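Local coordinates for protein helicase of the snf2/rad54 family (Sulfolobus solfataricus, PDB 1Z5Z) that probably uses ATP hydrolysis to translocate on DNA or remodel protein-DNA complexes, as SWI2/SNF2 ATPases do, this chain being the C-terminal part of the ATPase core, at residues Ile221-Thr225 / Leu226-Ile230; Met67-Ser70 / Thr71-Lys74; Gly125-Ile128 / Arg129-Glu133. All blocks are in the same frame, centred on the assembly; numbering follows the deposited sequence.

Contact 1: Ile221-Thr225 / Leu226-Ile230; sequences ISVGT and LEEKI
Glu-227 OE2 accepts Ser-222 N at 2.7 Å, met nearly head-on along its C-O bond, while its OE1 pairs with Lys-97 in a salt bridge. The lysine would favour the ionised form, and bonds at both oxygens limit rotation of the carboxylate. This bond spans a type II beta turn that carries the chain from strand 216-222 into helix 226-236, with Thr-225 as the N-cap. Ser-222 O takes two bonds from Thr-225: the backbone N closes the turn, and the hydroxyl OG1 donates at 2.7 Å, both from the same face of the carbonyl plane. OG1 stands between backbone N and carbonyl carbon (chi1 67°), which lets the one oxygen give its proton to Ser-222 O and accept the capping bond from Glu-227 N at 3.1 Å. Lys-229 N then starts the regular helix ladder on Thr-225 O, an almost straight bond (167° at the hydrogen) lying in the carbonyl plane.

Glu-228, extended beyond CG, brings OE2 to Gly-224 N at 2.8 Å, the donor lying above the carboxylate plane. The NH groups of Ser-222 and Gly-224 thus go to two different glutamates. Lys-229 NZ curls back near Gly-224 and bonds to Ser-267 OG. Ile-221 CG2 rests on Glu-228 CA at 3.6 Å.

Contact 2: Met67-Ser70 / Thr71-Lys74; sequences MILS and TLLK
Leu-72 lies alongside Ile-68 one helical turn back, the two side chains pointing the same way. The touching branches are Ile-68 CG2 and Leu-72 CD2, 3.8 Å apart. Leu-72 has a first torsion of -98°, off the usual staggered values, and lays its branch carbons over the preceding turn: CD1 is 3.8 Å from Ile-68 O. That same carbonyl accepts Leu-72 N at 2.9 Å, a nearly linear bond.

On the side toward helix 39-55 the contact has a polar element. Thr-71 OG1 swings to the backbone-N side of its residue (chi1 -63°) and comes over Met-67 O. A water bridges the two, donating to Met-67 O at 2.7 Å and to Thr-71 OG1 at 2.8 Å. Met-67 O also takes the helical bond from Thr-71 N, so this carbonyl has two donors. Thr-71 OG1 is bonded as well to Glu-48 on helix 39-55, which ties the two helices through a polar link beside the packing of Met-67 and Thr-71 on Leu-52.

Ile-68 and Leu-72 meanwhile pack against Leu-260 and Ile-264 of helix 257-264. This is i, i+4 packing along an alpha helix in a helical bundle, facing helix 257-264 with Ile-68 and Leu-72 and helix 39-55 with Met-67 and Thr-71.

Contact 3: Gly125-Ile128 / Arg129-Glu133; sequences GKII and RNIIE
With their CG2 branches trans to the backbone N, Ile-127 and Ile-128 each aim a methyl up the helix, while Ile-131 and Ile-132 turn CG1 to the N side (chi1 -74° and -65°) and send CD1 back down. The result is two i, i+4 pairs on helix 122-136, each lying side by side and pointing the same way. Ile-127 CG2 meets Ile-131 CD1 at 3.7 Å, and Ile-128 CG2 meets Ile-132 CD1 at 3.8 Å. Every pair straddles a helical hydrogen bond: Ile-131 N donates to Ile-127 O at 2.9 Å, almost straight (176°), and Ile-132 N to Ile-128 O at 3.0 Å. The CG1 carbons sit close over those same carbonyls, with Ile-132 CG1 3.3 Å from Ile-128 O.

Arg-129 behaves differently. Its chain bends at the second and third torsions and folds back toward the preceding turn, laying one face of the guanidinium over Lys-126 CA. Its backbone N bonds to Gly-125 O at 3.0 Å. Lys-126 stretches its own end away, leaving NZ 6.3 Å from Arg-129 NH2.

The isoleucines form the buried side of a helix in the conserved C-terminal helicase domain: Ile-128 and Ile-132 press on Ile-117 of strand 115-119; from helix 96-110, Met-98 touches Ile-128 and Ile-131, Met-102 touches Ile-131, and Ile-105 touches Ile-132; Ile-127 touches Gln-90; Lys-126 and Arg-129 lie by Phe-142 of strand 142-143.

Overall arrangement
Contact 1 lies where the parallel sheet meets the helices: strand 216-222 ends there and helix 226-236 begins. Contact 2, on helix 61-78, is its nearer neighbour, with centres 15 Å apart and nearest atoms about 4 Å apart, though the two do not touch. Contact 3 belongs to helix 122-136, packed on the sheet, and is remote from both: its centre is 23 Å from that of contact 1, on the opposite side of the chain's centre, and 25 Å from that of contact 2. Contacts 2 and 3 are thus regular helix on separate parts of the fold, whereas contact 1 is a strand-to-helix junction.

Contact 1: Ile221-Thr225 / Leu226-Ile230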
loop_
_atom_site.group_PDB
_atom_site.type_symbol
_atom_site.label_atom_id
_atom_site.label_comp_id
_atom_site.label_asym_id
_atom_site.label_seq_id
_atom_site.Cartn_x
_atom_site.Cartn_y
_atom_site.Cartn_z
ATOM N N ILE A 221 7.716 0.235 -1.309
ATOM C CA ILE A 221 7.652 -0.701 -2.444
ATOM C C ILE A 221 8.214 -2.051 -2.077
ATOM O O ILE A 221 9.361 -2.130 -1.620
ATOM C CB ILE A 221 8.453 -0.164 -3.642
ATOM C CG1 ILE A 221 7.781 1.097 -4.193
ATOM C CG2 ILE A 221 8.528 -1.228 -4.751
ATOM C CD1 ILE A 221 8.546 1.688 -5.380
ATOM N N SER A 222 7.427 -3.113 -2.236
ATOM C CA SER A 222 7.913 -4.454 -1.919
ATOM C C SER A 222 8.905 -5.007 -2.957
ATOM O O SER A 222 8.577 -5.204 -4.141
ATOM C CB SER A 222 6.743 -5.417 -1.718
ATOM O OG SER A 222 6.108 -5.065 -0.504
ATOM N N VAL A 223 10.139 -5.225 -2.492
ATOM C CA VAL A 223 11.225 -5.703 -3.350
ATOM C C VAL A 223 10.891 -6.986 -4.061
ATOM O O VAL A 223 10.465 -7.962 -3.444
ATOM C CB VAL A 223 12.558 -5.890 -2.540
ATOM C CG1 VAL A 223 13.631 -6.536 -3.437
ATOM C CG2 VAL A 223 13.054 -4.507 -2.026
ATOM N N GLY A 224 11.054 -6.947 -5.383
ATOM C CA GLY A 224 10.817 -8.110 -6.224
ATOM C C GLY A 224 9.367 -8.526 -6.445
ATOM O O GLY A 224 9.108 -9.659 -6.866
ATOM N N THR A 225 8.420 -7.625 -6.193
ATOM C CA THR A 225 7.014 -7.989 -6.366
ATOM C C THR A 225 6.388 -7.137 -7.414
ATOM O O THR A 225 7.058 -6.269 -7.993
ATOM C CB THR A 225 6.233 -7.752 -5.093
ATOM O OG1 THR A 225 6.205 -6.348 -4.857
ATOM C CG2 THR A 225 6.901 -8.443 -3.925
ATOM N N LEU A 226 5.087 -7.348 -7.625
ATOM C CA LEU A 226 4.369 -6.572 -8.622
ATOM C C LEU A 226 4.454 -5.105 -8.258
ATOM O O LEU A 226 4.307 -4.269 -9.160
ATOM C CB LEU A 226 2.860 -6.984 -8.715
ATOM C CG LEU A 226 1.911 -6.526 -7.600
ATOM C CD1 LEU A 226 0.496 -6.884 -7.990
ATOM C CD2 LEU A 226 2.243 -7.190 -6.268
ATOM N N GLU A 227 4.666 -4.767 -6.973
ATOM C CA GLU A 227 4.735 -3.332 -6.656
ATOM C C GLU A 227 5.984 -2.728 -7.325
ATOM O O GLU A 227 5.967 -1.607 -7.858
ATOM C CB GLU A 227 4.819 -3.114 -5.147
ATOM C CG GLU A 227 3.557 -3.537 -4.377
ATOM C CD GLU A 227 3.633 -3.163 -2.905
ATOM O OE1 GLU A 227 2.607 -2.722 -2.319
ATOM O OE2 GLU A 227 4.719 -3.327 -2.323
ATOM N N GLU A 228 7.087 -3.470 -7.288
ATOM C CA GLU A 228 8.302 -2.980 -7.911
ATOM C C GLU A 228 8.153 -2.908 -9.433
ATOM O O GLU A 228 8.578 -1.924 -10.038
ATOM C CB GLU A 228 9.493 -3.885 -7.584
ATOM C CG GLU A 228 10.807 -3.277 -8.090
ATOM C CD GLU A 228 11.977 -3.792 -7.305
ATOM O OE1 GLU A 228 12.820 -2.962 -6.905
ATOM O OE2 GLU A 228 12.035 -5.013 -7.078
ATOM N N LYS A 229 7.599 -3.967 -10.038
ATOM C CA LYS A 229 7.391 -4.037 -11.494
ATOM C C LYS A 229 6.528 -2.933 -12.039
ATOM O O LYS A 229 6.863 -2.298 -13.043
ATOM C CB LYS A 229 6.742 -5.355 -11.888
ATOM C CG LYS A 229 7.704 -6.485 -12.130
ATOM C CD LYS A 229 8.644 -6.652 -10.994
ATOM C CE LYS A 229 9.512 -7.854 -11.205
ATOM N NZ LYS A 229 9.531 -8.520 -9.913
ATOM N N ILE A 230 5.383 -2.731 -11.408
ATOM C CA ILE A 230 4.515 -1.675 -11.868
ATOM C C ILE A 230 5.194 -0.320 -11.728
ATOM O O ILE A 230 5.140 0.500 -12.633
ATOM C CB ILE A 230 3.192 -1.677 -11.100
ATOM C CG1 ILE A 230 2.336 -2.844 -11.581
ATOM C CG2 ILE A 230 2.484 -0.364 -11.332
ATOM C CD1 ILE A 230 1.426 -3.473 -10.481
#

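Contact 2: Met67-Ser70 / Thr71-Lys74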
loop_
_atom_site.group_PDB
_atom_site.type_symbol
_atom_site.label_atom_id
_atom_site.label_comp_id
_atom_site.label_asym_id
_atom_site.label_seq_id
_atom_site.Cartn_x
_atom_site.Cartn_y
_atom_site.Cartn_z
ATOM N N MET A 67 -10.280 -13.817 -12.426
ATOM C CA MET A 67 -9.324 -14.656 -11.724
ATOM C C MET A 67 -8.072 -13.843 -11.453
ATOM O O MET A 67 -7.508 -13.894 -10.370
ATOM C CB MET A 67 -8.976 -15.910 -12.541
ATOM C CG MET A 67 -8.037 -16.854 -11.818
ATOM S SD MET A 67 -7.771 -18.376 -12.743
ATOM C CE MET A 67 -9.119 -19.395 -12.085
ATOM N N ILE A 68 -7.650 -13.084 -12.447
ATOM C CA ILE A 68 -6.485 -12.240 -12.290
ATOM C C ILE A 68 -6.794 -11.215 -11.190
ATOM O O ILE A 68 -5.987 -11.011 -10.283
ATOM C CB ILE A 68 -6.163 -11.521 -13.594
ATOM C CG1 ILE A 68 -5.727 -12.554 -14.641
ATOM C CG2 ILE A 68 -5.094 -10.459 -13.361
ATOM C CD1 ILE A 68 -5.487 -11.948 -16.026
ATOM N N LEU A 69 -7.971 -10.590 -11.256
ATOM C CA LEU A 69 -8.359 -9.595 -10.247
ATOM C C LEU A 69 -8.252 -10.100 -8.823
ATOM O O LEU A 69 -7.707 -9.420 -7.950
ATOM C CB LEU A 69 -9.774 -9.055 -10.521
ATOM C CG LEU A 69 -9.704 -7.961 -11.591
ATOM C CD1 LEU A 69 -11.071 -7.277 -11.799
ATOM C CD2 LEU A 69 -8.690 -6.919 -11.155
ATOM N N SER A 70 -8.764 -11.292 -8.571
ATOM C CA SER A 70 -8.666 -11.863 -7.236
ATOM C C SER A 70 -7.209 -12.091 -6.833
ATOM O O SER A 70 -6.830 -11.828 -5.686
ATOM C CB SER A 70 -9.403 -13.193 -7.164
ATOM O OG SER A 70 -10.788 -12.957 -7.299
ATOM N N THR A 71 -6.384 -12.592 -7.749
ATOM C CA THR A 71 -4.998 -12.804 -7.368
ATOM C C THR A 71 -4.356 -11.447 -7.041
ATOM O O THR A 71 -3.722 -11.308 -6.013
ATOM C CB THR A 71 -4.194 -13.536 -8.466
ATOM O OG1 THR A 71 -4.745 -14.843 -8.652
ATOM C CG2 THR A 71 -2.716 -13.726 -8.033
ATOM N N LEU A 72 -4.523 -10.454 -7.897
ATOM C CA LEU A 72 -3.944 -9.131 -7.663
ATOM C C LEU A 72 -4.296 -8.605 -6.276
ATOM O O LEU A 72 -3.456 -8.076 -5.537
ATOM C CB LEU A 72 -4.442 -8.167 -8.730
ATOM C CG LEU A 72 -3.475 -7.937 -9.891
ATOM C CD1 LEU A 72 -2.607 -9.179 -10.130
ATOM C CD2 LEU A 72 -4.250 -7.518 -11.111
ATOM N N LEU A 73 -5.550 -8.797 -5.893
ATOM C CA LEU A 73 -6.012 -8.342 -4.601
ATOM C C LEU A 73 -5.255 -9.038 -3.480
ATOM O O LEU A 73 -4.769 -8.387 -2.542
ATOM C CB LEU A 73 -7.512 -8.623 -4.452
ATOM C CG LEU A 73 -8.143 -8.263 -3.103
ATOM C CD1 LEU A 73 -7.941 -6.778 -2.821
ATOM C CD2 LEU A 73 -9.657 -8.611 -3.114
ATOM N N LYS A 74 -5.185 -10.368 -3.531
ATOM C CA LYS A 74 -4.483 -11.071 -2.475
ATOM C C LYS A 74 -2.995 -10.694 -2.379
ATOM O O LYS A 74 -2.461 -10.560 -1.279
ATOM C CB LYS A 74 -4.617 -12.578 -2.632
ATOM C CG LYS A 74 -5.939 -13.162 -2.115
ATOM C CD LYS A 74 -5.843 -14.687 -2.266
ATOM C CE LYS A 74 -7.016 -15.433 -1.682
ATOM N NZ LYS A 74 -6.915 -16.858 -2.122
HETATM O O HOH W 1 -7.392 -15.807 -8.531
#

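Contact 3: Gly125-Ile128 / Arg129-Glu133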
loop_
_atom_site.group_PDB
_atom_site.type_symbol
_atom_site.label_atom_id
_atom_site.label_comp_id
_atom_site.label_asym_id
_atom_site.label_seq_id
_atom_site.Cartn_x
_atom_site.Cartn_y
_atom_site.Cartn_z
ATOM N N GLY A 125 -5.311 0.084 7.320
ATOM C CA GLY A 125 -5.359 1.326 8.071
ATOM C C GLY A 125 -5.526 1.063 9.559
ATOM O O GLY A 125 -4.851 1.711 10.378
ATOM N N LYS A 126 -6.419 0.135 9.928
ATOM C CA LYS A 126 -6.640 -0.180 11.343
ATOM C C LYS A 126 -5.413 -0.828 11.979
ATOM O O LYS A 126 -5.063 -0.525 13.123
ATOM C CB LYS A 126 -7.843 -1.107 11.491
ATOM C CG LYS A 126 -9.148 -0.428 11.217
ATOM C CD LYS A 126 -10.270 -1.448 11.156
ATOM C CE LYS A 126 -11.597 -0.759 11.382
ATOM N NZ LYS A 126 -12.739 -1.700 11.281
ATOM N N ILE A 127 -4.760 -1.730 11.252
ATOM C CA ILE A 127 -3.562 -2.384 11.768
ATOM C C ILE A 127 -2.476 -1.320 12.052
ATOM O O ILE A 127 -1.873 -1.279 13.133
ATOM C CB ILE A 127 -3.039 -3.445 10.756
ATOM C CG1 ILE A 127 -3.912 -4.709 10.843
ATOM C CG2 ILE A 127 -1.560 -3.758 11.023
ATOM C CD1 ILE A 127 -3.677 -5.697 9.713
ATOM N N ILE A 128 -2.250 -0.443 11.088
ATOM C CA ILE A 128 -1.258 0.607 11.248
ATOM C C ILE A 128 -1.572 1.461 12.465
ATOM O O ILE A 128 -0.696 1.723 13.308
ATOM C CB ILE A 128 -1.243 1.505 10.030
ATOM C CG1 ILE A 128 -0.665 0.723 8.849
ATOM C CG2 ILE A 128 -0.394 2.722 10.289
ATOM C CD1 ILE A 128 -0.863 1.437 7.513
ATOM N N ARG A 129 -2.833 1.870 12.550
ATOM C CA ARG A 129 -3.318 2.714 13.631
ATOM C C ARG A 129 -3.106 1.985 14.997
ATOM O O ARG A 129 -2.614 2.580 15.967
ATOM C CB ARG A 129 -4.798 3.012 13.366
ATOM C CG ARG A 129 -5.339 4.255 14.031
ATOM C CD ARG A 129 -6.054 3.963 15.321
ATOM N NE ARG A 129 -7.426 3.503 15.092
ATOM C CZ ARG A 129 -7.750 2.225 15.097
ATOM N NH1 ARG A 129 -6.802 1.347 15.323
ATOM N NH2 ARG A 129 -8.989 1.822 14.860
ATOM N N ASN A 130 -3.451 0.702 15.058
ATOM C CA ASN A 130 -3.298 -0.093 16.300
ATOM C C ASN A 130 -1.840 -0.193 16.708
ATOM O O ASN A 130 -1.483 0.038 17.845
ATOM C CB ASN A 130 -3.855 -1.507 16.099
ATOM C CG ASN A 130 -5.371 -1.509 15.840
ATOM O OD1 ASN A 130 -6.037 -0.558 16.168
ATOM N ND2 ASN A 130 -5.899 -2.586 15.264
ATOM N N ILE A 131 -0.991 -0.571 15.772
ATOM C CA ILE A 131 0.415 -0.687 16.066
ATOM C C ILE A 131 1.009 0.619 16.601
ATOM O O ILE A 131 1.721 0.609 17.623
ATOM C CB ILE A 131 1.179 -1.111 14.813
ATOM C CG1 ILE A 131 0.901 -2.582 14.543
ATOM C CG2 ILE A 131 2.631 -0.739 14.952
ATOM C CD1 ILE A 131 1.407 -3.102 13.220
ATOM N N ILE A 132 0.742 1.731 15.907
ATOM C CA ILE A 132 1.288 2.989 16.342
ATOM C C ILE A 132 0.756 3.383 17.719
ATOM O O ILE A 132 1.530 3.736 18.597
ATOM C CB ILE A 132 1.025 4.117 15.315
ATOM C CG1 ILE A 132 1.771 3.802 14.011
ATOM C CG2 ILE A 132 1.533 5.462 15.857
ATOM C CD1 ILE A 132 1.485 4.786 12.907
ATOM N N GLU A 133 -0.548 3.306 17.936
ATOM C CA GLU A 133 -1.083 3.688 19.238
ATOM C C GLU A 133 -0.475 2.876 20.366
ATOM O O GLU A 133 -0.081 3.411 21.400
ATOM C CB GLU A 133 -2.584 3.524 19.252
ATOM C CG GLU A 133 -3.249 4.626 18.509
ATOM C CD GLU A 133 -4.742 4.687 18.775
ATOM O OE1 GLU A 133 -5.348 5.738 18.461
ATOM O OE2 GLU A 133 -5.297 3.686 19.288
#